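Local coordinates for betaine aldehyde dehydrogenase (Staphylococcus aureus subsp. aureus COL, PDB 4QTO), which probably oxidises betaine aldehyde to glycine betaine with NAD as the electron acceptor, at residues V355-M368 / M408-V420. Numbering follows the deposited sequence.
Sequences VISTEHRNKIESYM and MRIVQEEVFGPVV
The Glu-Val-Phe-Gly-Pro motif of the aldehyde dehydrogenase family, here Glu414 to Pro418, packs against helix 358-373 through His360, Ile364 and Tyr367. His360 carries CG anti to its backbone N (chi1 -166°), which directs the imidazole at the loop. Its NE2 donates to Phe416 O (2.8 Å, 167° at the hydrogen). Phe416 O lies in the imidazole plane, but NE2 sits above the plane of the carbonyl. Trp180 meets the rings of both His360 and Phe416. In relatives this motif lines the NAD site near the nicotinamide ribose; the bond from His360 ties its backbone to the helix. Ile364 CD1 reaches Gly417 CA at 3.7 Å and also touches Pro418 CD. One turn on, Val415 CG2 lies over one face of the Tyr367 ring, 4.0 Å from its centroid. Tyr367 OH donates to Glu413 OE1 (2.6 Å) on the anti lone pair, with ring and carboxylate planes nearly perpendicular. Arg409 NH2 takes the syn lone pair of OE1, while NE bonds OE2, so the carboxylate is held by three bonds. A water donates to both Tyr367 OH and Glu414 O. Beyond the ring, Met368 CE meets Val419 CG2 tip to tip at 4.1 Å, beside Ile401 of strand 399-402.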
ATOM      1  N   VAL A 355     -21.825  31.023 -22.633  1.00 14.48           N
ATOM      2  CA  VAL A 355     -21.564  30.903 -21.199  1.00 14.78           C
ATOM      3  C   VAL A 355     -22.903  30.586 -20.536  1.00 14.83           C
ATOM      4  O   VAL A 355     -23.951  30.652 -21.165  1.00 15.71           O
ATOM      5  CB  VAL A 355     -20.823  32.096 -20.562  1.00 14.61           C
ATOM      6  CG1 VAL A 355     -19.447  32.261 -21.196  1.00 15.45           C
ATOM      7  CG2 VAL A 355     -21.635  33.390 -20.635  1.00 16.39           C
ATOM      8  N   ILE A 356     -22.865  30.279 -19.255  1.00 15.49           N
ATOM      9  CA  ILE A 356     -23.998  29.596 -18.616  1.00 15.92           C
ATOM     10  C   ILE A 356     -25.241  30.389 -18.257  1.00 17.27           C
ATOM     11  O   ILE A 356     -26.349  29.834 -18.289  1.00 17.53           O
ATOM     12  CB  ILE A 356     -23.489  28.831 -17.370  1.00 15.85           C
ATOM     13  CG1 ILE A 356     -24.436  27.726 -16.923  1.00 15.26           C
ATOM     14  CG2 ILE A 356     -23.205  29.789 -16.222  1.00 16.15           C
ATOM     15  CD1 ILE A 356     -24.599  26.597 -17.922  1.00 16.51           C
ATOM     16  N   SER A 357     -25.076  31.669 -17.915  1.00 16.82           N
ATOM     17  CA  SER A 357     -26.199  32.467 -17.434  1.00 18.72           C
ATOM     18  C   SER A 357     -25.951  33.938 -17.618  1.00 18.95           C
ATOM     19  O   SER A 357     -24.831  34.355 -17.880  1.00 18.06           O
ATOM     20  CB  SER A 357     -26.402  32.219 -15.936  1.00 18.64           C
ATOM     21  OG  SER A 357     -25.325  32.762 -15.180  1.00 18.75           O
ATOM     22  N   THR A 358     -27.016  34.725 -17.504  1.00 20.31           N
ATOM     23  CA  THR A 358     -26.924  36.151 -17.632  1.00 22.02           C
ATOM     24  C   THR A 358     -25.990  36.701 -16.566  1.00 21.95           C
ATOM     25  O   THR A 358     -25.160  37.583 -16.840  1.00 21.72           O
ATOM     26  CB  THR A 358     -28.324  36.792 -17.436  1.00 24.77           C
ATOM     27  OG1 THR A 358     -29.180  36.332 -18.480  1.00 28.88           O
ATOM     28  CG2 THR A 358     -28.251  38.292 -17.503  1.00 26.59           C
ATOM     29  N   GLU A 359     -26.150  36.201 -15.351  1.00 22.60           N
ATOM     30  CA  GLU A 359     -25.356  36.660 -14.226  1.00 24.20           C
ATOM     31  C   GLU A 359     -23.876  36.375 -14.458  1.00 21.34           C
ATOM     32  O   GLU A 359     -23.013  37.215 -14.165  1.00 21.05           O
ATOM     33  CB  GLU A 359     -25.793  35.984 -12.931  1.00 28.20           C
ATOM     34  CG  GLU A 359     -27.188  36.355 -12.449  1.00 33.40           C
ATOM     35  CD  GLU A 359     -28.328  35.877 -13.358  1.00 37.61           C
ATOM     36  OE1 GLU A 359     -29.309  36.637 -13.511  1.00 48.85           O
ATOM     37  OE2 GLU A 359     -28.243  34.773 -13.942  1.00 32.37           O
ATOM     38  N   HIS A 360     -23.580  35.199 -14.994  1.00 19.11           N
ATOM     39  CA  HIS A 360     -22.182  34.838 -15.235  1.00 17.51           C
ATOM     40  C   HIS A 360     -21.589  35.675 -16.354  1.00 17.59           C
ATOM     41  O   HIS A 360     -20.448  36.153 -16.254  1.00 16.57           O
ATOM     42  CB  HIS A 360     -22.015  33.333 -15.498  1.00 17.12           C
ATOM     43  CG  HIS A 360     -20.597  32.894 -15.410  1.00 16.66           C
ATOM     44  ND1 HIS A 360     -19.845  33.103 -14.276  1.00 18.51           N
ATOM     45  CD2 HIS A 360     -19.772  32.301 -16.305  1.00 16.87           C
ATOM     46  CE1 HIS A 360     -18.621  32.644 -14.467  1.00 18.56           C
ATOM     47  NE2 HIS A 360     -18.549  32.153 -15.688  1.00 17.25           N
ATOM     48  N   ARG A 361     -22.342  35.868 -17.426  1.00 17.61           N
ATOM     49  CA  ARG A 361     -21.859  36.697 -18.509  1.00 18.29           C
ATOM     50  C   ARG A 361     -21.599  38.125 -18.006  1.00 19.54           C
ATOM     51  O   ARG A 361     -20.579  38.749 -18.347  1.00 19.38           O
ATOM     52  CB  ARG A 361     -22.811  36.725 -19.697  1.00 20.17           C
ATOM     53  CG  ARG A 361     -22.236  37.630 -20.792  1.00 21.52           C
ATOM     54  CD  ARG A 361     -22.864  37.432 -22.150  1.00 24.64           C
ATOM     55  NE  ARG A 361     -24.268  37.787 -22.170  1.00 23.81           N
ATOM     56  CZ  ARG A 361     -25.016  37.844 -23.278  1.00 25.36           C
ATOM     57  NH1 ARG A 361     -24.504  37.596 -24.504  1.00 22.80           N
ATOM     58  NH2 ARG A 361     -26.282  38.172 -23.160  1.00 25.07           N
ATOM     59  N   ASN A 362     -22.502  38.649 -17.179  1.00 21.38           N
ATOM     60  CA  ASN A 362     -22.305  39.991 -16.629  1.00 21.92           C
ATOM     61  C   ASN A 362     -21.024  40.072 -15.789  1.00 21.92           C
ATOM     62  O   ASN A 362     -20.312  41.089 -15.831  1.00 21.00           O
ATOM     63  CB  ASN A 362     -23.514  40.418 -15.786  1.00 25.01           C
ATOM     64  CG  ASN A 362     -24.752  40.655 -16.624  1.00 26.81           C
ATOM     65  OD1 ASN A 362     -24.674  40.837 -17.841  1.00 31.55           O
ATOM     66  ND2 ASN A 362     -25.892  40.709 -15.969  1.00 29.94           N
ATOM     67  N   LYS A 363     -20.714  39.008 -15.051  1.00 19.63           N
ATOM     68  CA  LYS A 363     -19.509  38.980 -14.237  1.00 21.35           C
ATOM     69  C   LYS A 363     -18.261  39.017 -15.132  1.00 19.75           C
ATOM     70  O   LYS A 363     -17.303  39.743 -14.857  1.00 19.35           O
ATOM     71  CB  LYS A 363     -19.485  37.726 -13.361  1.00 25.45           C
ATOM     72  CG  LYS A 363     -18.385  37.748 -12.314  1.00 33.06           C
ATOM     73  CD  LYS A 363     -18.173  36.388 -11.652  1.00 40.19           C
ATOM     74  CE  LYS A 363     -19.437  35.779 -11.066  1.00 47.61           C
ATOM     75  NZ  LYS A 363     -20.047  36.607  -9.997  1.00 58.01           N
ATOM     76  N   ILE A 364     -18.286  38.234 -16.209  1.00 18.86           N
ATOM     77  CA  ILE A 364     -17.163  38.206 -17.148  1.00 18.49           C
ATOM     78  C   ILE A 364     -16.994  39.608 -17.743  1.00 19.05           C
ATOM     79  O   ILE A 364     -15.881  40.150 -17.833  1.00 19.61           O
ATOM     80  CB  ILE A 364     -17.404  37.175 -18.265  1.00 18.36           C
ATOM     81  CG1 ILE A 364     -17.423  35.765 -17.673  1.00 18.49           C
ATOM     82  CG2 ILE A 364     -16.327  37.313 -19.328  1.00 18.99           C
ATOM     83  CD1 ILE A 364     -18.009  34.710 -18.602  1.00 18.38           C
ATOM     84  N   GLU A 365     -18.100  40.214 -18.150  1.00 19.91           N
ATOM     85  CA  GLU A 365     -18.058  41.568 -18.706  1.00 23.66           C
ATOM     86  C   GLU A 365     -17.459  42.580 -17.751  1.00 23.10           C
ATOM     87  O   GLU A 365     -16.653  43.460 -18.160  1.00 22.60           O
ATOM     88  CB  GLU A 365     -19.459  42.041 -19.111  1.00 28.12           C
ATOM     89  CG  GLU A 365     -19.914  41.294 -20.331  1.00 33.09           C
ATOM     90  CD  GLU A 365     -21.331  41.607 -20.776  1.00 40.78           C
ATOM     91  OE1 GLU A 365     -22.246  41.826 -19.942  1.00 39.82           O
ATOM     92  OE2 GLU A 365     -21.529  41.519 -22.000  1.00 45.34           O
ATOM     93  N   SER A 366     -17.818  42.483 -16.480  1.00 20.99           N
ATOM     94  CA  SER A 366     -17.287  43.408 -15.499  1.00 22.75           C
ATOM     95  C   SER A 366     -15.768  43.282 -15.384  1.00 22.32           C
ATOM     96  O   SER A 366     -15.073  44.243 -15.073  1.00 22.66           O
ATOM     97  CB  SER A 366     -17.949  43.212 -14.126  1.00 23.82           C
ATOM     98  OG  SER A 366     -17.530  42.003 -13.519  1.00 28.34           O
ATOM     99  N   TYR A 367     -15.239  42.068 -15.588  1.00 21.50           N
ATOM    100  CA  TYR A 367     -13.795  41.879 -15.526  1.00 20.49           C
ATOM    101  C   TYR A 367     -13.050  42.600 -16.647  1.00 19.69           C
ATOM    102  O   TYR A 367     -11.885  42.962 -16.481  1.00 18.13           O
ATOM    103  CB  TYR A 367     -13.429  40.394 -15.465  1.00 19.99           C
ATOM    104  CG  TYR A 367     -13.349  39.882 -14.071  1.00 21.48           C
ATOM    105  CD1 TYR A 367     -12.294  40.275 -13.231  1.00 22.07           C
ATOM    106  CD2 TYR A 367     -14.268  38.954 -13.574  1.00 23.92           C
ATOM    107  CE1 TYR A 367     -12.173  39.794 -11.939  1.00 24.66           C
ATOM    108  CE2 TYR A 367     -14.156  38.469 -12.276  1.00 26.46           C
ATOM    109  CZ  TYR A 367     -13.110  38.884 -11.464  1.00 26.31           C
ATOM    110  OH  TYR A 367     -13.015  38.389 -10.167  1.00 27.02           O
ATOM    111  N   MET A 368     -13.702  42.779 -17.783  1.00 19.62           N
ATOM    112  CA  MET A 368     -13.057  43.467 -18.896  1.00 20.61           C
ATOM    113  C   MET A 368     -12.762  44.922 -18.496  1.00 23.39           C
ATOM    114  O   MET A 368     -11.695  45.442 -18.775  1.00 21.90           O
ATOM    115  CB  MET A 368     -13.913  43.401 -20.148  1.00 21.39           C
ATOM    116  CG  MET A 368     -14.228  41.999 -20.670  1.00 21.56           C
ATOM    117  SD  MET A 368     -12.788  41.009 -21.066  1.00 21.24           S
ATOM    118  CE  MET A 368     -12.534  40.154 -19.529  1.00 19.85           C
ATOM    119  N   MET A 408      -2.007  42.586 -10.981  1.00 19.98           N
ATOM    120  CA  MET A 408      -3.368  42.902 -11.417  1.00 19.05           C
ATOM    121  C   MET A 408      -4.463  41.952 -10.989  1.00 20.89           C
ATOM    122  O   MET A 408      -4.261  40.743 -10.946  1.00 18.71           O
ATOM    123  CB  MET A 408      -3.401  42.976 -12.939  1.00 19.55           C
ATOM    124  CG  MET A 408      -2.530  44.053 -13.539  1.00 20.62           C
ATOM    125  SD  MET A 408      -2.592  43.974 -15.337  1.00 21.94           S
ATOM    126  CE  MET A 408      -1.622  45.450 -15.726  1.00 24.75           C
ATOM    127  N   ARG A 409      -5.651  42.496 -10.724  1.00 21.79           N
ATOM    128  CA  ARG A 409      -6.798  41.649 -10.408  1.00 21.09           C
ATOM    129  C   ARG A 409      -7.152  40.661 -11.525  1.00 18.65           C
ATOM    130  O   ARG A 409      -7.554  39.526 -11.250  1.00 18.70           O
ATOM    131  CB  ARG A 409      -8.045  42.503 -10.119  1.00 22.85           C
ATOM    132  CG  ARG A 409      -7.969  43.346  -8.864  1.00 24.71           C
ATOM    133  CD  ARG A 409      -9.312  44.041  -8.621  1.00 24.95           C
ATOM    134  NE  ARG A 409     -10.394  43.074  -8.494  1.00 24.06           N
ATOM    135  CZ  ARG A 409     -11.687  43.322  -8.652  1.00 25.28           C
ATOM    136  NH1 ARG A 409     -12.126  44.538  -8.966  1.00 29.89           N
ATOM    137  NH2 ARG A 409     -12.554  42.328  -8.530  1.00 26.24           N
ATOM    138  N   ILE A 410      -7.000  41.089 -12.780  0.50 15.88           N
ATOM    139  CA  ILE A 410      -7.357  40.227 -13.917  0.50 14.53           C
ATOM    140  C   ILE A 410      -6.453  38.996 -13.956  0.50 15.35           C
ATOM    141  O   ILE A 410      -6.865  37.967 -14.471  0.50 14.82           O
ATOM    142  CB  ILE A 410      -7.372  41.003 -15.259  0.50 14.20           C
ATOM    143  CG1 ILE A 410      -8.016  40.196 -16.411  0.50 12.83           C
ATOM    144  CG2 ILE A 410      -5.976  41.476 -15.658  0.50 13.79           C
ATOM    145  CD1 ILE A 410      -9.502  39.980 -16.309  0.50 12.61           C
ATOM    146  N   VAL A 411      -5.243  39.114 -13.419  1.00 16.75           N
ATOM    147  CA  VAL A 411      -4.300  37.989 -13.388  1.00 17.14           C
ATOM    148  C   VAL A 411      -4.544  37.164 -12.141  1.00 18.45           C
ATOM    149  O   VAL A 411      -4.508  35.935 -12.207  1.00 21.02           O
ATOM    150  CB  VAL A 411      -2.830  38.464 -13.449  1.00 17.09           C
ATOM    151  CG1 VAL A 411      -1.879  37.296 -13.182  1.00 16.61           C
ATOM    152  CG2 VAL A 411      -2.554  39.090 -14.801  1.00 18.19           C
ATOM    153  N   GLN A 412      -4.818  37.808 -11.004  1.00 18.23           N
ATOM    154  CA  GLN A 412      -4.987  37.081  -9.751  1.00 21.19           C
ATOM    155  C   GLN A 412      -6.329  36.383  -9.557  1.00 23.35           C
ATOM    156  O   GLN A 412      -6.381  35.312  -8.953  1.00 24.96           O
ATOM    157  CB  GLN A 412      -4.745  38.013  -8.583  1.00 20.04           C
ATOM    158  CG  GLN A 412      -3.300  38.457  -8.440  1.00 20.17           C
ATOM    159  CD  GLN A 412      -2.377  37.309  -8.083  1.00 20.15           C
ATOM    160  OE1 GLN A 412      -2.713  36.492  -7.212  1.00 18.51           O
ATOM    161  NE2 GLN A 412      -1.203  37.254  -8.705  1.00 19.66           N
ATOM    162  N   GLU A 413      -7.393  36.943 -10.112  1.00 19.35           N
ATOM    163  CA  GLU A 413      -8.730  36.420  -9.908  1.00 17.97           C
ATOM    164  C   GLU A 413      -9.269  35.515 -11.016  1.00 17.84           C
ATOM    165  O   GLU A 413      -9.019  35.730 -12.204  1.00 20.70           O
ATOM    166  CB  GLU A 413      -9.688  37.598  -9.658  1.00 18.40           C
ATOM    167  CG  GLU A 413      -9.236  38.447  -8.483  1.00 18.74           C
ATOM    168  CD  GLU A 413     -10.111  39.666  -8.234  1.00 21.96           C
ATOM    169  OE1 GLU A 413     -11.250  39.726  -8.746  1.00 24.49           O
ATOM    170  OE2 GLU A 413      -9.646  40.556  -7.512  1.00 22.96           O
ATOM    171  N   GLU A 414     -10.024  34.509 -10.611  1.00 17.56           N
ATOM    172  CA  GLU A 414     -10.608  33.537 -11.558  1.00 18.77           C
ATOM    173  C   GLU A 414     -11.851  34.125 -12.223  1.00 18.99           C
ATOM    174  O   GLU A 414     -12.871  34.350 -11.573  1.00 22.68           O
ATOM    175  CB  GLU A 414     -10.986  32.232 -10.840  1.00 19.49           C
ATOM    176  CG  GLU A 414     -11.573  31.119 -11.738  1.00 21.24           C
ATOM    177  CD  GLU A 414     -12.166  29.921 -10.968  1.00 19.38           C
ATOM    178  OE1 GLU A 414     -13.039  30.154 -10.103  1.00 22.41           O
ATOM    179  OE2 GLU A 414     -11.836  28.760 -11.314  1.00 21.87           O
ATOM    180  N   VAL A 415     -11.769  34.325 -13.522  1.00 17.21           N
ATOM    181  CA  VAL A 415     -12.889  34.870 -14.304  1.00 19.22           C
ATOM    182  C   VAL A 415     -13.864  33.758 -14.697  1.00 19.65           C
ATOM    183  O   VAL A 415     -15.089  33.979 -14.776  1.00 19.79           O
ATOM    184  CB  VAL A 415     -12.318  35.580 -15.561  1.00 19.29           C
ATOM    185  CG1 VAL A 415     -13.401  36.086 -16.470  1.00 21.76           C
ATOM    186  CG2 VAL A 415     -11.379  36.736 -15.157  1.00 20.07           C
ATOM    187  N   PHE A 416     -13.333  32.566 -14.983  1.00 16.26           N
ATOM    188  CA  PHE A 416     -14.143  31.406 -15.365  1.00 16.58           C
ATOM    189  C   PHE A 416     -14.952  31.679 -16.631  1.00 15.41           C
ATOM    190  O   PHE A 416     -16.142  31.345 -16.748  1.00 16.63           O
ATOM    191  CB  PHE A 416     -15.071  31.069 -14.218  1.00 17.44           C
ATOM    192  CG  PHE A 416     -15.332  29.629 -14.034  1.00 21.24           C
ATOM    193  CD1 PHE A 416     -14.351  28.820 -13.493  1.00 23.37           C
ATOM    194  CD2 PHE A 416     -16.576  29.090 -14.312  1.00 22.51           C
ATOM    195  CE1 PHE A 416     -14.602  27.480 -13.257  1.00 25.80           C
ATOM    196  CE2 PHE A 416     -16.830  27.749 -14.066  1.00 23.65           C
ATOM    197  CZ  PHE A 416     -15.841  26.951 -13.553  1.00 22.94           C
ATOM    198  N   GLY A 417     -14.310  32.300 -17.608  1.00 14.34           N
ATOM    199  CA  GLY A 417     -14.922  32.604 -18.873  1.00 14.59           C
ATOM    200  C   GLY A 417     -13.919  32.381 -19.990  1.00 14.10           C
ATOM    201  O   GLY A 417     -12.784  31.948 -19.727  1.00 13.58           O
ATOM    202  N   PRO A 418     -14.279  32.776 -21.230  1.00 13.89           N
ATOM    203  CA  PRO A 418     -13.410  32.482 -22.380  1.00 13.30           C
ATOM    204  C   PRO A 418     -12.372  33.564 -22.518  1.00 13.12           C
ATOM    205  O   PRO A 418     -12.387  34.360 -23.468  1.00 12.77           O
ATOM    206  CB  PRO A 418     -14.383  32.442 -23.541  1.00 14.28           C
ATOM    207  CG  PRO A 418     -15.474  33.369 -23.137  1.00 14.77           C
ATOM    208  CD  PRO A 418     -15.605  33.273 -21.645  1.00 14.55           C
ATOM    209  N   VAL A 419     -11.495  33.611 -21.532  1.00 13.19           N
ATOM    210  CA  VAL A 419     -10.523  34.692 -21.398  1.00 13.13           C
ATOM    211  C   VAL A 419      -9.217  34.134 -20.876  1.00 12.66           C
ATOM    212  O   VAL A 419      -9.217  33.360 -19.899  1.00 12.44           O
ATOM    213  CB  VAL A 419     -11.016  35.696 -20.331  1.00 14.94           C
ATOM    214  CG1 VAL A 419     -10.033  36.836 -20.123  1.00 15.62           C
ATOM    215  CG2 VAL A 419     -12.408  36.238 -20.657  1.00 15.74           C
ATOM    216  N   VAL A 420      -8.126  34.541 -21.501  1.00 12.21           N
ATOM    217  CA  VAL A 420      -6.777  34.227 -21.019  1.00 12.88           C
ATOM    218  C   VAL A 420      -5.980  35.514 -20.899  1.00 13.05           C
ATOM    219  O   VAL A 420      -6.242  36.485 -21.604  1.00 12.95           O
ATOM    220  CB  VAL A 420      -6.007  33.255 -21.942  1.00 12.84           C
ATOM    221  CG1 VAL A 420      -6.823  31.987 -22.179  1.00 13.63           C
ATOM    222  CG2 VAL A 420      -5.648  33.879 -23.278  1.00 13.05           C
TER
HETATM  223  O   HOH W   1     -14.196  36.065  -9.697  1.00 46.49           O